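Local structure of 3-deoxy-manno-octulosonate cytidylyltransferase (1H7E) at residues A123-A128 / V173-Y178; I129-A134 / A167-H172; S138-V143 / L151-S156; R147-Y152 / N211-E216. The protein activates the eight-carbon sugar KDO by coupling it to CMP from CTP, releasing diphosphate, probably for incorporation into bacterial lipopolysaccharide. All blocks are in the same frame, centred on the assembly; numbering follows the deposited sequence.

Contact 1 (A123-A128 / V173-Y178); sequences ATLCHA and VGIYAY
V173 and L125 pair across two antiparallel strands, 122-129 and 169-179, in the mixed central sheet of this GT-A-clan nucleotidyltransferase. The N-H of V173 donates to the carbonyl of L125 (N to O 2.8 Å), and their side chains lie on the same face, V173 CB 3.8 Å from L125 CB. With CG1 of V173 anti to the backbone N (chi1 175°), CG2 is left beside that nitrogen and meets the H127 ring, 3.6 Å from CD2; these two side chains run at about a right angle. Further along, L125 CD1 lies 4.2 Å from I175 CD1. Two residues further back along its strand, A123 forms a hydrogen-bonded pair with A177, the A123 N to A177 O and A177 N to A123 O distances both being 3.0 Å; M114 of helix 104-116 packs on both methyls, and L110 on that of A123. T124 and Y176 point to the opposite face, where the Y176 hydroxyl bonds to H172. Four residue steps from V173 to A177 thus match two from L125 to A123, so the strand bulges around G174 and I175. I175 N turns back to V173 O (2.8 Å), and L125 N is buried without a partner. Apolar contacts together with three backbone bonds therefore hold the strands, at the price of one unpaired amide.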
# COMPACT_ATOMS: atom_id res chain seq x y z
N ALA A 123 -9.79 -12.68 -1.04
CA ALA A 123 -9.06 -12.74 -2.31
C ALA A 123 -9.83 -11.91 -3.34
O ALA A 123 -11.04 -11.72 -3.23
CB ALA A 123 -8.91 -14.18 -2.78
N THR A 124 -9.11 -11.35 -4.31
CA THR A 124 -9.72 -10.54 -5.34
C THR A 124 -8.87 -10.68 -6.60
O THR A 124 -7.88 -11.42 -6.61
CB THR A 124 -9.89 -9.06 -4.90
OG1 THR A 124 -10.69 -8.37 -5.87
CG2 THR A 124 -8.51 -8.35 -4.76
N LEU A 125 -9.28 -10.00 -7.67
CA LEU A 125 -8.59 -10.10 -8.96
C LEU A 125 -8.00 -8.80 -9.48
O LEU A 125 -8.41 -7.71 -9.08
CB LEU A 125 -9.57 -10.65 -10.02
CG LEU A 125 -10.18 -12.04 -9.77
CD1 LEU A 125 -11.21 -12.32 -10.85
CD2 LEU A 125 -9.09 -13.11 -9.74
N CYS A 126 -7.07 -8.93 -10.42
CA CYS A 126 -6.44 -7.78 -11.06
C CYS A 126 -5.90 -8.21 -12.44
O CYS A 126 -5.77 -9.41 -12.72
CB CYS A 126 -5.30 -7.24 -10.18
SG CYS A 126 -3.88 -8.30 -10.05
N HIS A 127 -5.68 -7.24 -13.32
CA HIS A 127 -5.08 -7.53 -14.63
C HIS A 127 -4.19 -6.34 -15.03
O HIS A 127 -4.37 -5.23 -14.53
CB HIS A 127 -6.11 -7.88 -15.72
CG HIS A 127 -6.99 -6.74 -16.15
ND1 HIS A 127 -6.56 -5.73 -16.99
CD2 HIS A 127 -8.29 -6.47 -15.90
CE1 HIS A 127 -7.55 -4.90 -17.24
NE2 HIS A 127 -8.62 -5.33 -16.59
N ALA A 128 -3.18 -6.61 -15.85
CA ALA A 128 -2.25 -5.56 -16.30
C ALA A 128 -2.90 -4.51 -17.18
O ALA A 128 -3.80 -4.80 -17.96
CB ALA A 128 -1.07 -6.19 -17.03
N VAL A 173 -9.93 -5.66 -10.27
CA VAL A 173 -11.21 -6.17 -10.82
C VAL A 173 -12.06 -6.48 -9.58
O VAL A 173 -11.71 -7.37 -8.80
CB VAL A 173 -10.99 -7.47 -11.66
CG1 VAL A 173 -12.34 -8.04 -12.12
CG2 VAL A 173 -10.11 -7.17 -12.88
N GLY A 174 -13.16 -5.75 -9.43
CA GLY A 174 -14.05 -5.83 -8.28
C GLY A 174 -14.84 -7.07 -7.91
O GLY A 174 -16.01 -6.96 -7.53
N ILE A 175 -14.21 -8.23 -8.00
CA ILE A 175 -14.80 -9.52 -7.64
C ILE A 175 -14.04 -9.98 -6.41
O ILE A 175 -12.80 -10.00 -6.42
CB ILE A 175 -14.60 -10.56 -8.74
CG1 ILE A 175 -15.39 -10.13 -9.97
CG2 ILE A 175 -15.08 -11.92 -8.26
CD1 ILE A 175 -15.15 -11.01 -11.15
N TYR A 176 -14.77 -10.36 -5.36
CA TYR A 176 -14.16 -10.78 -4.10
C TYR A 176 -14.63 -12.13 -3.60
O TYR A 176 -15.76 -12.53 -3.89
CB TYR A 176 -14.53 -9.79 -3.00
CG TYR A 176 -14.07 -8.36 -3.20
CD1 TYR A 176 -14.85 -7.46 -3.92
CD2 TYR A 176 -12.89 -7.90 -2.62
CE1 TYR A 176 -14.47 -6.12 -4.06
CE2 TYR A 176 -12.50 -6.57 -2.74
CZ TYR A 176 -13.29 -5.69 -3.45
OH TYR A 176 -12.92 -4.37 -3.54
N ALA A 177 -13.76 -12.82 -2.87
CA ALA A 177 -14.09 -14.10 -2.20
C ALA A 177 -13.78 -13.81 -0.72
O ALA A 177 -12.69 -13.33 -0.38
CB ALA A 177 -13.22 -15.24 -2.71
N TYR A 178 -14.76 -14.04 0.15
CA TYR A 178 -14.59 -13.80 1.58
C TYR A 178 -14.83 -15.06 2.36
O TYR A 178 -15.76 -15.79 2.06
CB TYR A 178 -15.64 -12.82 2.11
CG TYR A 178 -15.65 -11.46 1.49
CD1 TYR A 178 -14.88 -10.42 2.04
CD2 TYR A 178 -16.46 -11.17 0.40
CE1 TYR A 178 -14.94 -9.14 1.52
CE2 TYR A 178 -16.52 -9.88 -0.13
CZ TYR A 178 -15.75 -8.88 0.44
OH TYR A 178 -15.82 -7.60 -0.05

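Contact 2 (I129-A134 / A167-H172); sequences ISAAEA and ARYLKH
I129 and Y169 meet where strand 122-129 runs out beside the start of strand 169-179, just before a short, weakly bonded helical turn whose N-cap is S130. The I129 amide donates to Y169 O (N to O 3.1 Å). On the tight side, A134 CB sits over one face of the Y169 ring, 3.9 Å from its centroid, a CH-pi contact, while A131 CB comes within 3.9 Å of CE2 on the ring. I129 adds to this packing: its CG1 lies 3.8 Å from Y169 CB, and its CG2 is 3.6 Å from K171 CB. The Y169 hydroxyl reaches beyond both segments to the carbonyl of P159. An alanine in place of Y169 would probably leave the methyls of A131 and A134 facing a gap and P159 O without its hydroxyl partner. The other side is looser. K171 CG is anti to the backbone N (chi1 171°), and the extended chain carries NZ beyond I129, where it meets E133 OE2 only weakly, through a water. At the Y169 N end, a second water bridges the backbones, donating to I129 O at 2.7 Å and accepting from Y169 N at 2.9 Å.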
# COMPACT_ATOMS: atom_id res chain seq x y z
N ILE A 129 -2.50 -3.25 -16.97
CA ILE A 129 -2.99 -2.14 -17.77
C ILE A 129 -1.78 -1.25 -18.11
O ILE A 129 -0.75 -1.33 -17.47
CB ILE A 129 -4.09 -1.28 -17.07
CG1 ILE A 129 -3.64 -0.84 -15.69
CG2 ILE A 129 -5.41 -2.08 -16.97
CD1 ILE A 129 -4.49 0.24 -15.08
N SER A 130 -1.94 -0.43 -19.15
CA SER A 130 -0.90 0.50 -19.59
C SER A 130 -0.89 1.70 -18.66
O SER A 130 -1.87 1.95 -17.94
CB SER A 130 -1.24 0.98 -21.00
OG SER A 130 -2.38 1.85 -21.00
N ALA A 131 0.18 2.49 -18.73
CA ALA A 131 0.30 3.69 -17.92
C ALA A 131 -0.79 4.71 -18.23
O ALA A 131 -1.29 5.40 -17.33
CB ALA A 131 1.68 4.31 -18.12
N ALA A 132 -1.19 4.80 -19.49
CA ALA A 132 -2.23 5.75 -19.89
C ALA A 132 -3.57 5.40 -19.23
O ALA A 132 -4.30 6.30 -18.78
CB ALA A 132 -2.37 5.79 -21.39
N GLU A 133 -3.92 4.12 -19.19
CA GLU A 133 -5.16 3.68 -18.54
C GLU A 133 -5.10 3.89 -17.02
O GLU A 133 -6.10 4.21 -16.38
CB GLU A 133 -5.44 2.21 -18.81
CG GLU A 133 -5.82 1.88 -20.23
CD GLU A 133 -6.64 0.60 -20.33
OE1 GLU A 133 -6.92 0.16 -21.47
OE2 GLU A 133 -7.03 0.05 -19.27
N ALA A 134 -3.91 3.70 -16.44
CA ALA A 134 -3.70 3.88 -15.01
C ALA A 134 -3.89 5.33 -14.54
O ALA A 134 -4.12 5.58 -13.36
CB ALA A 134 -2.33 3.37 -14.61
N ALA A 167 7.89 0.99 -14.45
CA ALA A 167 6.57 0.85 -13.84
C ALA A 167 5.65 -0.10 -14.60
O ALA A 167 5.58 -0.07 -15.84
CB ALA A 167 5.91 2.22 -13.70
N ARG A 168 4.96 -0.97 -13.85
CA ARG A 168 3.99 -1.91 -14.39
C ARG A 168 2.73 -1.69 -13.53
O ARG A 168 2.82 -1.62 -12.30
CB ARG A 168 4.52 -3.34 -14.27
CG ARG A 168 3.65 -4.36 -14.96
CD ARG A 168 4.29 -5.75 -14.97
NE ARG A 168 3.40 -6.71 -15.62
CZ ARG A 168 2.51 -7.48 -14.99
NH1 ARG A 168 2.37 -7.44 -13.67
NH2 ARG A 168 1.72 -8.28 -15.70
N TYR A 169 1.61 -1.44 -14.19
CA TYR A 169 0.34 -1.17 -13.52
C TYR A 169 -0.63 -2.33 -13.53
O TYR A 169 -0.68 -3.10 -14.50
CB TYR A 169 -0.32 0.07 -14.14
CG TYR A 169 0.49 1.32 -13.90
CD1 TYR A 169 0.40 1.99 -12.68
CD2 TYR A 169 1.43 1.77 -14.84
CE1 TYR A 169 1.23 3.06 -12.38
CE2 TYR A 169 2.28 2.84 -14.55
CZ TYR A 169 2.17 3.48 -13.32
OH TYR A 169 2.98 4.53 -12.98
N LEU A 170 -1.38 -2.45 -12.44
CA LEU A 170 -2.41 -3.49 -12.28
C LEU A 170 -3.72 -2.83 -11.94
O LEU A 170 -3.78 -2.01 -11.03
CB LEU A 170 -2.05 -4.46 -11.15
CG LEU A 170 -0.84 -5.37 -11.35
CD1 LEU A 170 -0.47 -6.06 -10.04
CD2 LEU A 170 -1.14 -6.39 -12.46
N LYS A 171 -4.75 -3.16 -12.70
CA LYS A 171 -6.08 -2.66 -12.43
C LYS A 171 -6.81 -3.69 -11.53
O LYS A 171 -6.76 -4.90 -11.78
CB LYS A 171 -6.86 -2.51 -13.73
CG LYS A 171 -8.33 -2.20 -13.51
CD LYS A 171 -9.06 -2.12 -14.84
CE LYS A 171 -10.50 -1.69 -14.63
NZ LYS A 171 -11.11 -1.26 -15.91
N HIS A 172 -7.49 -3.18 -10.50
CA HIS A 172 -8.24 -4.03 -9.59
C HIS A 172 -9.59 -4.36 -10.25
O HIS A 172 -10.27 -3.47 -10.78
CB HIS A 172 -8.45 -3.29 -8.28
CG HIS A 172 -9.37 -3.99 -7.32
ND1 HIS A 172 -9.29 -5.34 -7.06
CD2 HIS A 172 -10.42 -3.52 -6.60
CE1 HIS A 172 -10.25 -5.68 -6.21
NE2 HIS A 172 -10.94 -4.59 -5.91
O HOH W 1 1.91 -1.54 -17.08
O HOH W 2 -9.09 -1.92 -18.50

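Contact 3 (S138-V143 / L151-S156); sequences STVKVV and LYFSRS
The beta hairpin of strands 141-144 and 150-154 is closed here by K141 pairing with S154 and V143 with Y152, both hydrogen-bonded pairs, and by the non-hydrogen-bonded pair V142 and F153 between them. K141 N donates to S154 O and S154 N returns the bond to K141 O, each at 2.9 Å. At the turn end, V143 N bonds to Y152 O, whereas V143 O is taken by the amide of L151 (N to O 2.8 Å), so the second strand bulges at L151 and the chain turns a corner there. L151 CD1 packs on V143 CG1.

At the other end the K141 side chain doubles back, bent at CD (chi2 67°) and again at CE (chi3 59°). NZ, at the end of this bent chain, reaches R155 O at 2.8 Å, from above that carbonyl's plane, and T139 O at 2.7 Å; a third carbonyl, that of A134, also accepts from it. A methionine in place of K141 would probably leave these three carbonyls without their shared donor and free the 134-139 connection to shift. R155 is held further out, its guanidinium bonding to carbonyls of P137, E198 and S199, while a water joins its NH1 to S138 O. Next to it, S156 OG bonds to P157 O of the second subunit, which brings this end of the hairpin to the dimer interface.

On the opposite face from K141, the V142 and F153 side chains run alongside each other in the same direction, and V142 CG2 rests over one face of the F153 ring, 4.0 Å from its centroid.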
# COMPACT_ATOMS: atom_id res chain seq x y z
N SER A 138 -10.97 6.83 -12.10
CA SER A 138 -12.11 5.89 -12.10
C SER A 138 -11.60 4.44 -12.16
O SER A 138 -12.38 3.50 -11.98
CB SER A 138 -13.06 6.18 -13.27
OG SER A 138 -12.39 6.10 -14.52
N THR A 139 -10.31 4.27 -12.42
CA THR A 139 -9.68 2.95 -12.46
C THR A 139 -8.90 2.81 -11.16
O THR A 139 -8.15 3.72 -10.80
CB THR A 139 -8.73 2.82 -13.67
OG1 THR A 139 -9.53 2.75 -14.85
CG2 THR A 139 -7.89 1.56 -13.59
N VAL A 140 -9.12 1.71 -10.44
CA VAL A 140 -8.45 1.47 -9.16
C VAL A 140 -7.19 0.65 -9.41
O VAL A 140 -7.25 -0.39 -10.07
CB VAL A 140 -9.42 0.74 -8.16
CG1 VAL A 140 -8.75 0.52 -6.80
CG2 VAL A 140 -10.69 1.55 -8.01
N LYS A 141 -6.05 1.17 -8.96
CA LYS A 141 -4.77 0.48 -9.10
C LYS A 141 -4.46 -0.26 -7.82
O LYS A 141 -4.92 0.10 -6.73
CB LYS A 141 -3.64 1.50 -9.40
CG LYS A 141 -3.54 1.96 -10.87
CD LYS A 141 -4.71 2.81 -11.35
CE LYS A 141 -4.92 4.09 -10.54
NZ LYS A 141 -5.86 5.04 -11.23
N VAL A 142 -3.69 -1.34 -7.95
CA VAL A 142 -3.25 -2.09 -6.80
C VAL A 142 -1.76 -2.41 -6.99
O VAL A 142 -1.30 -2.58 -8.12
CB VAL A 142 -4.10 -3.39 -6.59
CG1 VAL A 142 -4.05 -4.30 -7.83
CG2 VAL A 142 -3.62 -4.15 -5.35
N VAL A 143 -1.01 -2.43 -5.89
CA VAL A 143 0.39 -2.80 -5.89
C VAL A 143 0.47 -4.00 -4.95
O VAL A 143 -0.12 -3.95 -3.87
CB VAL A 143 1.28 -1.66 -5.36
CG1 VAL A 143 2.72 -2.17 -5.19
CG2 VAL A 143 1.26 -0.51 -6.35
N LEU A 151 -0.64 -4.41 -1.17
CA LEU A 151 0.00 -3.46 -0.26
C LEU A 151 -0.96 -2.28 -0.08
O LEU A 151 -1.18 -1.79 1.02
CB LEU A 151 1.35 -2.96 -0.83
CG LEU A 151 2.45 -4.01 -0.94
CD1 LEU A 151 3.73 -3.35 -1.48
CD2 LEU A 151 2.71 -4.65 0.41
N TYR A 152 -1.57 -1.84 -1.18
CA TYR A 152 -2.50 -0.71 -1.14
C TYR A 152 -3.29 -0.67 -2.45
O TYR A 152 -2.86 -1.23 -3.46
CB TYR A 152 -1.72 0.62 -0.92
CG TYR A 152 -2.56 1.86 -0.67
CD1 TYR A 152 -3.41 1.94 0.43
CD2 TYR A 152 -2.52 2.95 -1.55
CE1 TYR A 152 -4.20 3.06 0.65
CE2 TYR A 152 -3.32 4.09 -1.33
CZ TYR A 152 -4.16 4.12 -0.23
OH TYR A 152 -4.97 5.20 0.00
N PHE A 153 -4.48 -0.05 -2.40
CA PHE A 153 -5.36 0.14 -3.57
C PHE A 153 -5.54 1.67 -3.63
O PHE A 153 -5.77 2.29 -2.60
CB PHE A 153 -6.77 -0.44 -3.34
CG PHE A 153 -6.83 -1.94 -3.26
CD1 PHE A 153 -6.58 -2.60 -2.05
CD2 PHE A 153 -7.15 -2.68 -4.39
CE1 PHE A 153 -6.65 -4.00 -1.96
CE2 PHE A 153 -7.22 -4.09 -4.33
CZ PHE A 153 -6.97 -4.74 -3.11
N SER A 154 -5.49 2.26 -4.82
CA SER A 154 -5.65 3.70 -4.92
C SER A 154 -6.15 4.16 -6.27
O SER A 154 -6.00 3.46 -7.26
CB SER A 154 -4.31 4.39 -4.65
OG SER A 154 -4.48 5.80 -4.53
N ARG A 155 -6.76 5.35 -6.29
CA ARG A 155 -7.22 5.97 -7.52
C ARG A 155 -6.00 6.72 -8.10
O ARG A 155 -6.00 7.08 -9.26
CB ARG A 155 -8.37 6.95 -7.26
CG ARG A 155 -9.68 6.22 -6.89
CD ARG A 155 -10.82 7.19 -6.63
NE ARG A 155 -11.97 6.47 -6.09
CZ ARG A 155 -12.76 5.65 -6.80
NH1 ARG A 155 -12.55 5.46 -8.10
NH2 ARG A 155 -13.70 4.96 -6.18
N SER A 156 -4.98 6.95 -7.26
CA SER A 156 -3.74 7.60 -7.74
C SER A 156 -2.90 6.57 -8.48
O SER A 156 -2.93 5.38 -8.16
CB SER A 156 -2.85 8.09 -6.60
OG SER A 156 -3.37 9.22 -5.94
O HOH W 3 -14.20 3.55 -9.32

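Contact 4 (R147-Y152 / N211-E216); sequences RQDALY and NIRTFE
D149 and R213 lay their charged groups nearly coplanar, the carboxylate and guanidinium planes 21° apart, with D149 OD1 at the edge of the guanidinium; R213 NE meets OD1 of D149 on its syn side at 2.8 Å. The bend of the arginine chain at chi3 (-61°) brings NE to that oxygen; NH2 of R213 adds a weak bond to the same atom. N211 comes to D149 quite differently. Its amide plane stands 78° from the carboxylate, and ND2 reaches D149 OD1 at 3.0 Å from above the carboxylate plane, on the face opposite to R213 NE. OD1 is thus gripped from both faces, which would fix the rotation of the carboxylate and probably favour its charged form. R147 contributes a weak, long salt bridge from NE to the other oxygen, OD2, and D117 takes the far nitrogen NH1 of R213.

Alongside this cluster the backbones are bridged once, at D149 and R213. T214 N donates to Q148 O and A150 N to I212 O, both at 2.9 Å and nearly straight. A water accepts from I212 N and donates to A150 O and N211 OD1, beside the bridge. The methyl of A150 packs 3.6 Å from T214 OG1, a buried hydroxyl that has no polar partner. At the other end the Q148 amide stands at about a right angle to the F215 ring, OE1 lying 4.0 Å from CD1.

This is a single backbone bridge reinforced by an R147-D149-R213 salt-bridge network, by which the turn of the 141-154 hairpin is pinned to strand 212-216, outermost in the mixed sheet of the chain.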
# COMPACT_ATOMS: atom_id res chain seq x y z
N ARG A 147 4.12 -12.40 -2.48
CA ARG A 147 3.09 -13.40 -2.23
C ARG A 147 1.78 -13.01 -2.93
O ARG A 147 0.77 -13.70 -2.82
CB ARG A 147 2.83 -13.54 -0.73
CG ARG A 147 3.95 -14.21 0.04
CD ARG A 147 3.51 -14.56 1.45
NE ARG A 147 3.44 -13.39 2.34
CZ ARG A 147 4.50 -12.84 2.94
NH1 ARG A 147 5.72 -13.32 2.77
NH2 ARG A 147 4.32 -11.81 3.76
N GLN A 148 1.82 -11.90 -3.67
CA GLN A 148 0.63 -11.38 -4.35
C GLN A 148 -0.37 -10.73 -3.40
O GLN A 148 -1.51 -10.48 -3.76
CB GLN A 148 -0.05 -12.46 -5.19
CG GLN A 148 0.83 -13.01 -6.27
CD GLN A 148 0.02 -13.75 -7.29
OE1 GLN A 148 -0.51 -14.84 -7.03
NE2 GLN A 148 -0.11 -13.16 -8.47
N ASP A 149 0.05 -10.50 -2.16
CA ASP A 149 -0.81 -9.81 -1.21
C ASP A 149 -0.83 -8.34 -1.59
O ASP A 149 0.21 -7.78 -1.97
CB ASP A 149 -0.24 -9.92 0.20
CG ASP A 149 -0.28 -11.34 0.74
OD1 ASP A 149 -1.14 -12.14 0.29
OD2 ASP A 149 0.52 -11.63 1.64
N ALA A 150 -1.98 -7.69 -1.47
CA ALA A 150 -2.07 -6.27 -1.79
C ALA A 150 -1.40 -5.42 -0.72
O ALA A 150 -1.49 -5.71 0.49
CB ALA A 150 -3.52 -5.85 -1.95
N LEU A 151 -0.64 -4.41 -1.17
CA LEU A 151 0.00 -3.46 -0.26
C LEU A 151 -0.96 -2.28 -0.08
O LEU A 151 -1.18 -1.79 1.02
CB LEU A 151 1.35 -2.96 -0.83
CG LEU A 151 2.45 -4.01 -0.94
CD1 LEU A 151 3.73 -3.35 -1.48
CD2 LEU A 151 2.71 -4.65 0.41
N TYR A 152 -1.57 -1.84 -1.18
CA TYR A 152 -2.50 -0.71 -1.14
C TYR A 152 -3.29 -0.67 -2.45
O TYR A 152 -2.86 -1.23 -3.46
CB TYR A 152 -1.72 0.62 -0.92
CG TYR A 152 -2.56 1.86 -0.67
CD1 TYR A 152 -3.41 1.94 0.43
CD2 TYR A 152 -2.52 2.95 -1.55
CE1 TYR A 152 -4.20 3.06 0.65
CE2 TYR A 152 -3.32 4.09 -1.33
CZ TYR A 152 -4.16 4.12 -0.23
OH TYR A 152 -4.97 5.20 0.00
N ASN A 211 -5.61 -9.36 5.51
CA ASN A 211 -4.91 -9.56 4.26
C ASN A 211 -5.81 -9.84 3.06
O ASN A 211 -6.76 -10.61 3.15
CB ASN A 211 -3.90 -10.69 4.40
CG ASN A 211 -3.06 -10.87 3.15
OD1 ASN A 211 -2.45 -9.92 2.66
ND2 ASN A 211 -3.06 -12.09 2.60
N ILE A 212 -5.50 -9.19 1.94
CA ILE A 212 -6.27 -9.40 0.72
C ILE A 212 -5.28 -9.85 -0.35
O ILE A 212 -4.36 -9.10 -0.70
CB ILE A 212 -6.95 -8.10 0.26
CG1 ILE A 212 -7.89 -7.56 1.34
CG2 ILE A 212 -7.68 -8.34 -1.07
CD1 ILE A 212 -8.49 -6.18 0.95
N ARG A 213 -5.39 -11.11 -0.79
CA ARG A 213 -4.52 -11.61 -1.84
C ARG A 213 -5.16 -11.28 -3.17
O ARG A 213 -6.35 -11.50 -3.37
CB ARG A 213 -4.24 -13.10 -1.68
CG ARG A 213 -3.22 -13.62 -2.70
CD ARG A 213 -2.51 -14.87 -2.21
NE ARG A 213 -1.77 -14.61 -0.98
CZ ARG A 213 -1.65 -15.46 0.03
NH1 ARG A 213 -2.23 -16.67 -0.03
NH2 ARG A 213 -1.01 -15.08 1.14
N THR A 214 -4.37 -10.77 -4.11
CA THR A 214 -4.87 -10.32 -5.40
C THR A 214 -4.25 -11.10 -6.55
O THR A 214 -3.11 -10.81 -6.91
CB THR A 214 -4.58 -8.78 -5.57
OG1 THR A 214 -5.02 -8.08 -4.41
CG2 THR A 214 -5.34 -8.19 -6.74
N PHE A 215 -5.04 -12.00 -7.15
CA PHE A 215 -4.64 -12.85 -8.28
C PHE A 215 -4.74 -12.20 -9.66
O PHE A 215 -5.78 -11.66 -10.04
CB PHE A 215 -5.45 -14.15 -8.32
CG PHE A 215 -5.35 -14.95 -7.06
CD1 PHE A 215 -4.34 -15.89 -6.90
CD2 PHE A 215 -6.25 -14.74 -6.02
CE1 PHE A 215 -4.22 -16.60 -5.72
CE2 PHE A 215 -6.14 -15.46 -4.84
CZ PHE A 215 -5.12 -16.39 -4.69
N GLU A 216 -3.68 -12.35 -10.44
CA GLU A 216 -3.65 -11.76 -11.78
C GLU A 216 -4.28 -12.64 -12.87
O GLU A 216 -3.99 -13.83 -12.95
CB GLU A 216 -2.19 -11.42 -12.15
CG GLU A 216 -2.11 -10.60 -13.41
CD GLU A 216 -0.70 -10.24 -13.81
OE1 GLU A 216 0.22 -10.23 -12.97
OE2 GLU A 216 -0.52 -9.94 -15.00
O HOH W 4 -1.72 -14.41 -9.77
O HOH W 5 -3.13 -7.25 2.01

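Overall arrangement
Following the chain from the N terminus, the first of these segments lies in strand 122-129, whose partner in contact 1 arrives only at 173-178, closing a long loop. Inside it, contact 2 joins 129-134 to 167-172, and inside that contact 3 folds 138-156, with its 141-154 hairpin, on itself: three nested closures. Contact 4 leaves from the hairpin, sharing L151 and Y152 with contact 3, and ends at 211-216, so it crosses contacts 1 and 2. In space, V140 bonds to H172, T124 to R213 and F215, and R168 forms a salt bridge with E216. The central sheet, up to its outermost strand 212-216, is thereby tied to the hairpin, and contacts 2, 3 and 4 touch the second subunit.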